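PDB 2P8T: uncharacterized protein from Pyrococcus horikoshii, which is of unknown function but may bind ATP and act as an aminoacyl-tRNA ligase, a role that remains unproven. Local coordinates for residues A99-N104 with D162-T167; I88-D93 with P149-K154; A22-L27 with E75-L80; R39-E44 with P172-K177. All blocks are in the same frame, centred on the assembly; numbering follows the deposited sequence.

Overall arrangement
The four contacts run from a winged-helix-like N-terminal part to an alpha/beta part built on an antiparallel sheet. Along the chain, interaction 3 joins N-terminal helices and alternates with interaction 4, which spans the widest loop, joining the end of helix 33-40 and the loop that follows to helix 172-187. Interactions 1 and 2 lie inside that loop and alternate along the chain. Their centres are about 13 Å apart, and they share one sheet, where strands 88-92 and 95-102 are neighbours. Interactions 3 and 4, centred about 16 Å apart, touch through L26, A22 and V23 against R39 and L40. Interaction 4 thus ties the helical part to the sheet part.

Interaction 1. Residues A99-N104 with D162-T167; sequences AIVVKN and DAVIIT
V102 and I165 meet at the tightest point of this contact, where CG2 of V102 lies 3.4 Å from CD1 of I165, closer than usual for two methyl groups. The first torsion of V102 turns CG2 anti to its own carbonyl carbon (CG1 at chi1 -178°), and the two side chains cross obliquely. I100 shares their face, which packs against helix 172-187; branched aliphatic residues suit both the extended backbone and this buried interface. A99, V101, V164 and I166 line the other face, with A99 CB 4.1 Å from I166 CG1. Backbone bonds pair I100 with I165 and V102 with A163.

Toward N104 the contact slackens and opens to solvent. OD1 of D162 takes a weak bond from N104 N (3.3 Å), whereas OD2 accepts a bond from the backbone N of E159 and touches V101 CG1 at 3.6 Å. An alanine in place of D162 would probably leave the N-H groups of N104 and E159 without this acceptor and the loop from E159 to D162 less firmly held. K103 NZ hydrogen-bonds the carbonyls of L81 and F84 and forms a salt bridge with D157. These are neighbouring interior strands of a five-stranded antiparallel sheet with one helix-covered face.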
# COMPACT_ATOMS: atom_id res chain seq x y z
N ALA A 99 -1.28 -4.21 -5.99
CA ALA A 99 -2.68 -3.89 -5.93
C ALA A 99 -3.07 -3.77 -4.46
O ALA A 99 -2.67 -4.60 -3.63
CB ALA A 99 -3.54 -4.96 -6.63
N ILE A 100 -3.81 -2.70 -4.15
CA ILE A 100 -4.39 -2.48 -2.83
C ILE A 100 -5.87 -2.10 -2.98
O ILE A 100 -6.21 -1.14 -3.69
CB ILE A 100 -3.64 -1.38 -2.01
CG1 ILE A 100 -2.13 -1.67 -1.94
CG2 ILE A 100 -4.27 -1.22 -0.62
CD1 ILE A 100 -1.30 -0.58 -1.22
N VAL A 101 -6.74 -2.83 -2.30
CA VAL A 101 -8.16 -2.51 -2.26
C VAL A 101 -8.34 -1.48 -1.16
O VAL A 101 -7.84 -1.67 -0.03
CB VAL A 101 -9.03 -3.75 -1.93
CG1 VAL A 101 -10.53 -3.39 -1.83
CG2 VAL A 101 -8.79 -4.86 -2.93
N VAL A 102 -9.05 -0.41 -1.48
CA VAL A 102 -9.44 0.60 -0.49
C VAL A 102 -10.93 0.44 -0.17
O VAL A 102 -11.78 0.57 -1.05
CB VAL A 102 -9.17 2.04 -0.98
CG1 VAL A 102 -9.54 3.05 0.09
CG2 VAL A 102 -7.71 2.20 -1.39
N LYS A 103 -11.22 0.15 1.09
CA LYS A 103 -12.56 -0.18 1.53
C LYS A 103 -13.33 1.08 1.82
O LYS A 103 -12.78 2.02 2.37
CB LYS A 103 -12.50 -1.11 2.75
CG LYS A 103 -11.98 -2.49 2.37
CD LYS A 103 -11.14 -3.15 3.45
CE LYS A 103 -10.79 -4.56 3.03
NZ LYS A 103 -9.91 -5.29 3.99
N ASN A 104 -14.60 1.09 1.44
CA ASN A 104 -15.48 2.27 1.51
C ASN A 104 -14.76 3.59 1.21
O ASN A 104 -14.67 4.45 2.09
CB ASN A 104 -16.26 2.32 2.85
CG ASN A 104 -17.26 3.50 2.91
OD1 ASN A 104 -18.01 3.75 1.96
ND2 ASN A 104 -17.24 4.24 4.03
N ASP A 162 -15.89 -0.64 -3.40
CA ASP A 162 -14.50 -0.50 -3.02
C ASP A 162 -13.72 0.10 -4.20
O ASP A 162 -14.18 0.05 -5.35
CB ASP A 162 -13.89 -1.86 -2.62
CG ASP A 162 -14.35 -2.36 -1.26
OD1 ASP A 162 -14.99 -1.61 -0.48
OD2 ASP A 162 -14.03 -3.54 -0.96
N ALA A 163 -12.57 0.67 -3.91
CA ALA A 163 -11.63 1.12 -4.94
C ALA A 163 -10.50 0.12 -5.02
O ALA A 163 -10.19 -0.57 -4.05
CB ALA A 163 -11.11 2.53 -4.64
N VAL A 164 -9.89 0.01 -6.19
CA VAL A 164 -8.77 -0.91 -6.35
C VAL A 164 -7.62 -0.14 -6.98
O VAL A 164 -7.72 0.29 -8.13
CB VAL A 164 -9.12 -2.17 -7.20
CG1 VAL A 164 -7.91 -3.11 -7.21
CG2 VAL A 164 -10.34 -2.91 -6.63
N ILE A 165 -6.55 0.05 -6.21
CA ILE A 165 -5.37 0.78 -6.69
C ILE A 165 -4.46 -0.24 -7.29
O ILE A 165 -4.14 -1.23 -6.63
CB ILE A 165 -4.60 1.43 -5.53
CG1 ILE A 165 -5.47 2.46 -4.82
CG2 ILE A 165 -3.27 2.06 -5.99
CD1 ILE A 165 -4.99 2.73 -3.38
N ILE A 166 -4.01 -0.00 -8.52
CA ILE A 166 -2.96 -0.86 -9.10
C ILE A 166 -1.85 0.01 -9.65
O ILE A 166 -2.08 0.78 -10.57
CB ILE A 166 -3.49 -1.76 -10.25
CG1 ILE A 166 -4.68 -2.59 -9.76
CG2 ILE A 166 -2.35 -2.70 -10.79
CD1 ILE A 166 -5.46 -3.28 -10.83
N THR A 167 -0.67 -0.08 -9.06
CA THR A 167 0.50 0.65 -9.58
C THR A 167 1.53 -0.33 -10.15
O THR A 167 1.57 -1.51 -9.75
CB THR A 167 1.20 1.49 -8.49
OG1 THR A 167 1.71 0.62 -7.47
CG2 THR A 167 0.26 2.51 -7.87

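Interaction 2. Residues I88-D93 with P149-K154; sequences IGVSVD and PEVAKK
I88 meets K154 at the start of the strand, its CG1 lying 4.0 Å from CE of the lysine as the two side chains cross at a slant. At G89 the carbonyl O receives a hydrogen bond from K154 NZ, 2.8 Å long, with the donor tilted 21° from the carbonyl plane. The lysine chain bends at chi3 (69°), which turns CE toward the strand, 3.2 Å from G89 O. A long, flexible side chain suits this place because it can span from the helix to a backbone acceptor.

V90 points toward the helix and sets its CG1 4.0 Å from V151 CG1, the two valines crossing at about a right angle. Here helix 149-154 packs on an outermost strand of the antiparallel sheet, running nearly opposite to it at 169°; the axes of the two short segments approach to 7.9 Å. V151 also touches I166, so it bridges the edge strand 88-92 and the interior strand 163-168. Farther on, S91 contributes its backbone, O lying 3.1 Å from V151 CG2. V92 follows with CG2 at 4.2 Å from that same V151 methyl, and its side chain also packs on I166, W168 and Y148.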
# COMPACT_ATOMS: atom_id res chain seq x y z
N ILE A 88 -0.82 -6.80 -2.65
CA ILE A 88 -0.44 -8.02 -3.36
C ILE A 88 0.37 -7.71 -4.60
O ILE A 88 0.10 -6.75 -5.31
CB ILE A 88 -1.67 -8.93 -3.64
CG1 ILE A 88 -1.26 -10.28 -4.24
CG2 ILE A 88 -2.68 -8.23 -4.51
CD1 ILE A 88 -0.53 -11.17 -3.29
N GLY A 89 1.40 -8.52 -4.83
CA GLY A 89 2.28 -8.33 -5.98
C GLY A 89 1.60 -8.80 -7.24
O GLY A 89 1.06 -9.90 -7.30
N VAL A 90 1.66 -7.97 -8.28
CA VAL A 90 1.15 -8.31 -9.59
C VAL A 90 2.21 -7.95 -10.64
O VAL A 90 3.29 -7.46 -10.30
CB VAL A 90 -0.21 -7.60 -9.92
CG1 VAL A 90 -1.32 -8.03 -8.95
CG2 VAL A 90 -0.06 -6.06 -9.90
N SER A 91 1.90 -8.18 -11.90
CA SER A 91 2.78 -7.77 -12.99
C SER A 91 1.94 -7.07 -14.07
O SER A 91 0.89 -7.58 -14.47
CB SER A 91 3.53 -8.98 -13.55
OG SER A 91 3.95 -8.76 -14.88
N VAL A 92 2.38 -5.89 -14.50
CA VAL A 92 1.62 -5.14 -15.50
C VAL A 92 2.57 -4.88 -16.67
O VAL A 92 3.59 -4.22 -16.49
CB VAL A 92 1.06 -3.79 -14.94
CG1 VAL A 92 0.29 -3.03 -16.03
CG2 VAL A 92 0.16 -4.03 -13.74
N ASP A 93 2.25 -5.44 -17.84
CA ASP A 93 3.05 -5.23 -19.04
C ASP A 93 4.54 -5.49 -18.73
O ASP A 93 5.41 -4.75 -19.18
CB ASP A 93 2.85 -3.80 -19.58
CG ASP A 93 1.50 -3.61 -20.31
OD1 ASP A 93 1.17 -4.47 -21.16
OD2 ASP A 93 0.79 -2.61 -20.04
N PRO A 149 -6.01 -10.02 -17.39
CA PRO A 149 -6.63 -11.18 -16.74
C PRO A 149 -5.82 -11.79 -15.58
O PRO A 149 -6.41 -12.20 -14.59
CB PRO A 149 -6.79 -12.19 -17.89
CG PRO A 149 -5.78 -11.77 -18.92
CD PRO A 149 -5.62 -10.28 -18.79
N GLU A 150 -4.50 -11.87 -15.71
CA GLU A 150 -3.67 -12.41 -14.65
C GLU A 150 -3.62 -11.49 -13.41
O GLU A 150 -3.60 -11.97 -12.27
CB GLU A 150 -2.27 -12.77 -15.15
CG GLU A 150 -2.25 -13.96 -16.13
CD GLU A 150 -2.99 -15.21 -15.62
OE1 GLU A 150 -2.77 -15.63 -14.47
OE2 GLU A 150 -3.80 -15.77 -16.38
N VAL A 151 -3.64 -10.18 -13.65
CA VAL A 151 -3.68 -9.21 -12.55
C VAL A 151 -4.99 -9.33 -11.77
O VAL A 151 -4.97 -9.46 -10.55
CB VAL A 151 -3.51 -7.75 -13.09
CG1 VAL A 151 -3.69 -6.73 -11.96
CG2 VAL A 151 -2.13 -7.59 -13.75
N ALA A 152 -6.11 -9.26 -12.48
CA ALA A 152 -7.44 -9.33 -11.89
C ALA A 152 -7.61 -10.59 -11.03
O ALA A 152 -8.17 -10.54 -9.93
CB ALA A 152 -8.52 -9.26 -12.97
N LYS A 153 -7.08 -11.70 -11.53
CA LYS A 153 -7.24 -12.99 -10.83
C LYS A 153 -6.56 -13.04 -9.47
O LYS A 153 -6.98 -13.80 -8.59
CB LYS A 153 -6.81 -14.16 -11.74
CG LYS A 153 -7.92 -14.60 -12.69
CD LYS A 153 -7.49 -15.74 -13.59
CE LYS A 153 -7.97 -17.11 -13.08
NZ LYS A 153 -9.40 -17.38 -13.46
N LYS A 154 -5.51 -12.24 -9.29
CA LYS A 154 -4.75 -12.18 -8.04
C LYS A 154 -5.37 -11.29 -6.98
O LYS A 154 -5.04 -11.40 -5.79
CB LYS A 154 -3.32 -11.71 -8.32
CG LYS A 154 -2.44 -12.76 -9.00
CD LYS A 154 -0.94 -12.49 -8.78
CE LYS A 154 -0.53 -12.71 -7.32
NZ LYS A 154 0.96 -12.66 -7.11

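Interaction 3. Residues A22-L27 with E75-L80; sequences AVIFLL and EIRDKL
R77 presents the edge of its guanidinium to the last turn of helix 17-26, where it meets the carbonyl oxygens of I24 and F25. NH2 bonds to F25 O at 2.8 Å, nearly straight and on a carbonyl lone pair, with that oxygen in the guanidinium plane. NE reaches I24 O at 2.9 Å through a more bent bond, 136°, this oxygen lying tilted 21° from the plane. The same NH2 lies at the edge of the F25 ring, whereas L80 CB approaches the ring obliquely.

The arginine can reach so far because its chain is extended from CG to NE, with CG anti to the backbone N (chi1 -157°). On the way its CG passes I24 CG2 at 3.9 Å. I24 fills the rest of the crossing: CD1 meets I76 CG2 at 3.8 Å, and CG2 meets L80 CD1 at 3.9 Å. Branched and long aliphatic side chains suit this buried junction of two steeply crossed helices within the winged-helix-like part.

Beyond the contact, R77 NH1 forms a salt bridge with E86. Carbonyls near the C-terminal end of a helix carry partial negative charge, so the arginine probably complements that end electrostatically while the two bonds limit rotation of its planar group.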
# COMPACT_ATOMS: atom_id res chain seq x y z
N ALA A 22 4.24 1.32 4.93
CA ALA A 22 4.89 0.18 4.30
C ALA A 22 5.50 -0.80 5.29
O ALA A 22 5.33 -2.01 5.14
CB ALA A 22 5.94 0.64 3.27
N VAL A 23 6.22 -0.28 6.29
CA VAL A 23 6.86 -1.15 7.28
C VAL A 23 5.81 -1.99 8.02
O VAL A 23 5.97 -3.18 8.21
CB VAL A 23 7.74 -0.34 8.28
CG1 VAL A 23 8.05 -1.16 9.54
CG2 VAL A 23 9.01 0.13 7.60
N ILE A 24 4.71 -1.35 8.41
CA ILE A 24 3.63 -2.01 9.11
C ILE A 24 2.96 -3.08 8.24
O ILE A 24 2.66 -4.17 8.72
CB ILE A 24 2.59 -1.00 9.67
CG1 ILE A 24 3.31 0.01 10.59
CG2 ILE A 24 1.45 -1.71 10.42
CD1 ILE A 24 2.38 1.00 11.26
N PHE A 25 2.73 -2.76 6.97
CA PHE A 25 2.32 -3.80 6.01
C PHE A 25 3.33 -4.95 5.92
O PHE A 25 2.95 -6.13 5.91
CB PHE A 25 2.05 -3.23 4.62
CG PHE A 25 0.71 -2.55 4.49
CD1 PHE A 25 -0.47 -3.27 4.72
CD2 PHE A 25 0.63 -1.22 4.15
CE1 PHE A 25 -1.71 -2.65 4.60
CE2 PHE A 25 -0.60 -0.59 4.02
CZ PHE A 25 -1.78 -1.31 4.25
N LEU A 26 4.62 -4.62 5.87
CA LEU A 26 5.66 -5.64 5.68
C LEU A 26 5.80 -6.57 6.87
O LEU A 26 6.03 -7.77 6.70
CB LEU A 26 7.01 -5.01 5.35
CG LEU A 26 7.19 -4.44 3.94
CD1 LEU A 26 8.50 -3.64 3.83
CD2 LEU A 26 7.13 -5.52 2.87
N LEU A 27 5.65 -6.02 8.07
CA LEU A 27 5.87 -6.76 9.32
C LEU A 27 4.73 -7.71 9.72
O LEU A 27 4.52 -7.98 10.91
CB LEU A 27 6.26 -5.80 10.46
CG LEU A 27 7.66 -5.17 10.38
CD1 LEU A 27 7.91 -4.23 11.55
CD2 LEU A 27 8.77 -6.22 10.32
N GLU A 75 -2.53 -4.03 16.75
CA GLU A 75 -3.81 -3.34 16.78
C GLU A 75 -3.82 -2.30 15.66
O GLU A 75 -4.83 -2.08 15.00
CB GLU A 75 -4.07 -2.65 18.12
CG GLU A 75 -4.28 -3.59 19.31
CD GLU A 75 -4.46 -2.84 20.62
OE1 GLU A 75 -3.76 -1.82 20.84
OE2 GLU A 75 -5.29 -3.29 21.45
N ILE A 76 -2.67 -1.65 15.46
CA ILE A 76 -2.55 -0.68 14.37
C ILE A 76 -2.73 -1.34 13.00
O ILE A 76 -3.50 -0.85 12.18
CB ILE A 76 -1.23 0.11 14.44
CG1 ILE A 76 -1.30 1.12 15.59
CG2 ILE A 76 -0.97 0.86 13.12
CD1 ILE A 76 0.08 1.70 16.00
N ARG A 77 -2.01 -2.44 12.77
CA ARG A 77 -2.12 -3.20 11.51
C ARG A 77 -3.54 -3.70 11.27
O ARG A 77 -4.04 -3.67 10.13
CB ARG A 77 -1.17 -4.39 11.52
CG ARG A 77 -0.81 -4.87 10.11
CD ARG A 77 0.16 -6.06 10.09
NE ARG A 77 0.63 -6.28 8.72
CZ ARG A 77 -0.09 -6.87 7.76
NH1 ARG A 77 -1.29 -7.34 8.04
NH2 ARG A 77 0.38 -7.01 6.54
N ASP A 78 -4.19 -4.19 12.32
CA ASP A 78 -5.57 -4.67 12.18
C ASP A 78 -6.50 -3.55 11.74
O ASP A 78 -7.35 -3.74 10.86
CB ASP A 78 -6.07 -5.32 13.47
CG ASP A 78 -5.39 -6.64 13.77
OD1 ASP A 78 -4.69 -7.19 12.89
OD2 ASP A 78 -5.56 -7.15 14.90
N LYS A 79 -6.31 -2.38 12.33
CA LYS A 79 -7.00 -1.19 11.91
C LYS A 79 -6.72 -0.84 10.43
O LYS A 79 -7.63 -0.45 9.73
CB LYS A 79 -6.67 -0.03 12.84
CG LYS A 79 -7.34 -0.14 14.22
CD LYS A 79 -6.76 0.86 15.23
CE LYS A 79 -7.17 0.49 16.67
NZ LYS A 79 -8.67 0.48 16.81
N LEU A 80 -5.47 -0.99 9.98
CA LEU A 80 -5.14 -0.73 8.56
C LEU A 80 -5.85 -1.70 7.63
O LEU A 80 -6.37 -1.30 6.58
CB LEU A 80 -3.63 -0.79 8.30
CG LEU A 80 -2.82 0.41 8.78
CD1 LEU A 80 -1.33 0.17 8.53
CD2 LEU A 80 -3.27 1.69 8.06

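Interaction 4. Residues R39-E44 with P172-K177; sequences RLELGE and PAKALK
E41 meets A173 and K174 where the loop after helix 33-40 of the winged-helix-like part abuts the first turn of helix 172-187, the helix that backs the sheet. The CB of E41 is directed toward that helix and lies 3.6 Å from A173 CB; CG passes the same methyl at a longer range, and CD returns to 3.7 Å from it. OE1 lies 3.4 Å from K174 CE and makes a long salt bridge to K174 NZ at 3.5 Å, reinforced by a water that donates to OE1 and accepts from NZ. OE2 borders the A173 methyl and bonds to T171 OG1, and a second water gives it a weak bond while accepting from A173 N.

A173 suits its place because a small methyl fits closely under the loop backbone and the glutamate chain. K174 crosses E41 at about a right angle, and the bend at chi4 (-62°) sets NZ beside the carboxylate. A methionine in its place would probably leave E41 OE1 without its charged mate and the bridging water without its lysine donor. Deeper in the contact, L40 packs on A22 and V23 of helix 17-26, while the A173 methyl presses against R39 O, with CB and that oxygen 3.2 Å apart.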
# COMPACT_ATOMS: atom_id res chain seq x y z
N ARG A 39 13.41 -4.01 0.62
CA ARG A 39 12.01 -4.01 0.18
C ARG A 39 11.39 -2.62 0.14
O ARG A 39 10.43 -2.38 -0.62
CB ARG A 39 11.18 -4.96 1.04
CG ARG A 39 11.61 -6.42 0.91
CD ARG A 39 10.50 -7.40 1.26
NE ARG A 39 9.24 -7.08 0.59
CZ ARG A 39 8.36 -7.98 0.14
NH1 ARG A 39 8.62 -9.28 0.26
NH2 ARG A 39 7.24 -7.58 -0.44
N LEU A 40 11.92 -1.70 0.94
CA LEU A 40 11.46 -0.31 0.94
C LEU A 40 12.26 0.55 -0.03
O LEU A 40 11.77 1.59 -0.49
CB LEU A 40 11.59 0.32 2.33
CG LEU A 40 10.86 -0.18 3.58
CD1 LEU A 40 11.38 0.62 4.77
CD2 LEU A 40 9.36 -0.03 3.46
N GLU A 41 13.49 0.12 -0.32
CA GLU A 41 14.45 0.91 -1.10
C GLU A 41 14.75 2.21 -0.35
O GLU A 41 14.68 3.30 -0.92
CB GLU A 41 13.91 1.19 -2.52
CG GLU A 41 14.84 0.82 -3.66
CD GLU A 41 14.09 0.51 -4.96
OE1 GLU A 41 13.57 1.44 -5.60
OE2 GLU A 41 14.03 -0.68 -5.33
N LEU A 42 15.06 2.07 0.94
CA LEU A 42 15.40 3.20 1.80
C LEU A 42 16.83 3.09 2.32
O LEU A 42 17.33 1.99 2.54
CB LEU A 42 14.44 3.29 2.99
CG LEU A 42 13.30 4.30 2.97
CD1 LEU A 42 12.28 3.93 1.90
CD2 LEU A 42 12.64 4.38 4.35
N GLY A 43 17.46 4.24 2.53
CA GLY A 43 18.82 4.30 3.07
C GLY A 43 18.96 3.66 4.43
O GLY A 43 17.98 3.56 5.18
N GLU A 44 20.18 3.22 4.76
CA GLU A 44 20.44 2.59 6.06
C GLU A 44 20.14 3.54 7.22
O GLU A 44 19.54 3.13 8.21
CB GLU A 44 21.87 2.07 6.15
CG GLU A 44 22.08 1.11 7.32
CD GLU A 44 23.50 0.59 7.43
OE1 GLU A 44 24.46 1.38 7.24
OE2 GLU A 44 23.66 -0.63 7.72
N PRO A 172 9.75 -3.47 -7.39
CA PRO A 172 8.66 -3.71 -6.46
C PRO A 172 8.54 -2.63 -5.37
O PRO A 172 7.42 -2.29 -4.98
CB PRO A 172 9.01 -5.06 -5.84
CG PRO A 172 9.84 -5.75 -6.89
CD PRO A 172 10.63 -4.65 -7.53
N ALA A 173 9.66 -2.09 -4.90
CA ALA A 173 9.63 -1.09 -3.83
C ALA A 173 8.93 0.18 -4.28
O ALA A 173 8.12 0.76 -3.55
CB ALA A 173 11.02 -0.78 -3.34
N LYS A 174 9.23 0.61 -5.50
CA LYS A 174 8.58 1.79 -6.06
C LYS A 174 7.09 1.55 -6.30
O LYS A 174 6.30 2.45 -6.05
CB LYS A 174 9.25 2.25 -7.35
CG LYS A 174 10.68 2.76 -7.13
CD LYS A 174 11.30 3.13 -8.46
CE LYS A 174 12.81 3.32 -8.32
NZ LYS A 174 13.13 4.42 -7.39
N ALA A 175 6.72 0.36 -6.78
CA ALA A 175 5.29 0.00 -6.90
C ALA A 175 4.59 0.04 -5.54
O ALA A 175 3.47 0.54 -5.41
CB ALA A 175 5.12 -1.39 -7.56
N LEU A 176 5.25 -0.51 -4.52
CA LEU A 176 4.66 -0.55 -3.19
C LEU A 176 4.47 0.85 -2.64
O LEU A 176 3.38 1.19 -2.16
CB LEU A 176 5.51 -1.38 -2.22
CG LEU A 176 4.90 -1.53 -0.81
CD1 LEU A 176 3.46 -2.03 -0.85
CD2 LEU A 176 5.77 -2.46 0.04
N LYS A 177 5.53 1.65 -2.70
CA LYS A 177 5.52 3.01 -2.17
C LYS A 177 4.46 3.88 -2.86
O LYS A 177 3.71 4.61 -2.19
CB LYS A 177 6.92 3.64 -2.30
CG LYS A 177 7.18 4.89 -1.42
CD LYS A 177 8.70 5.14 -1.24
CE LYS A 177 9.03 6.58 -0.82
NZ LYS A 177 8.50 6.92 0.56
O HOH W 1 12.28 -3.51 -4.95
O HOH W 2 12.90 3.83 -4.44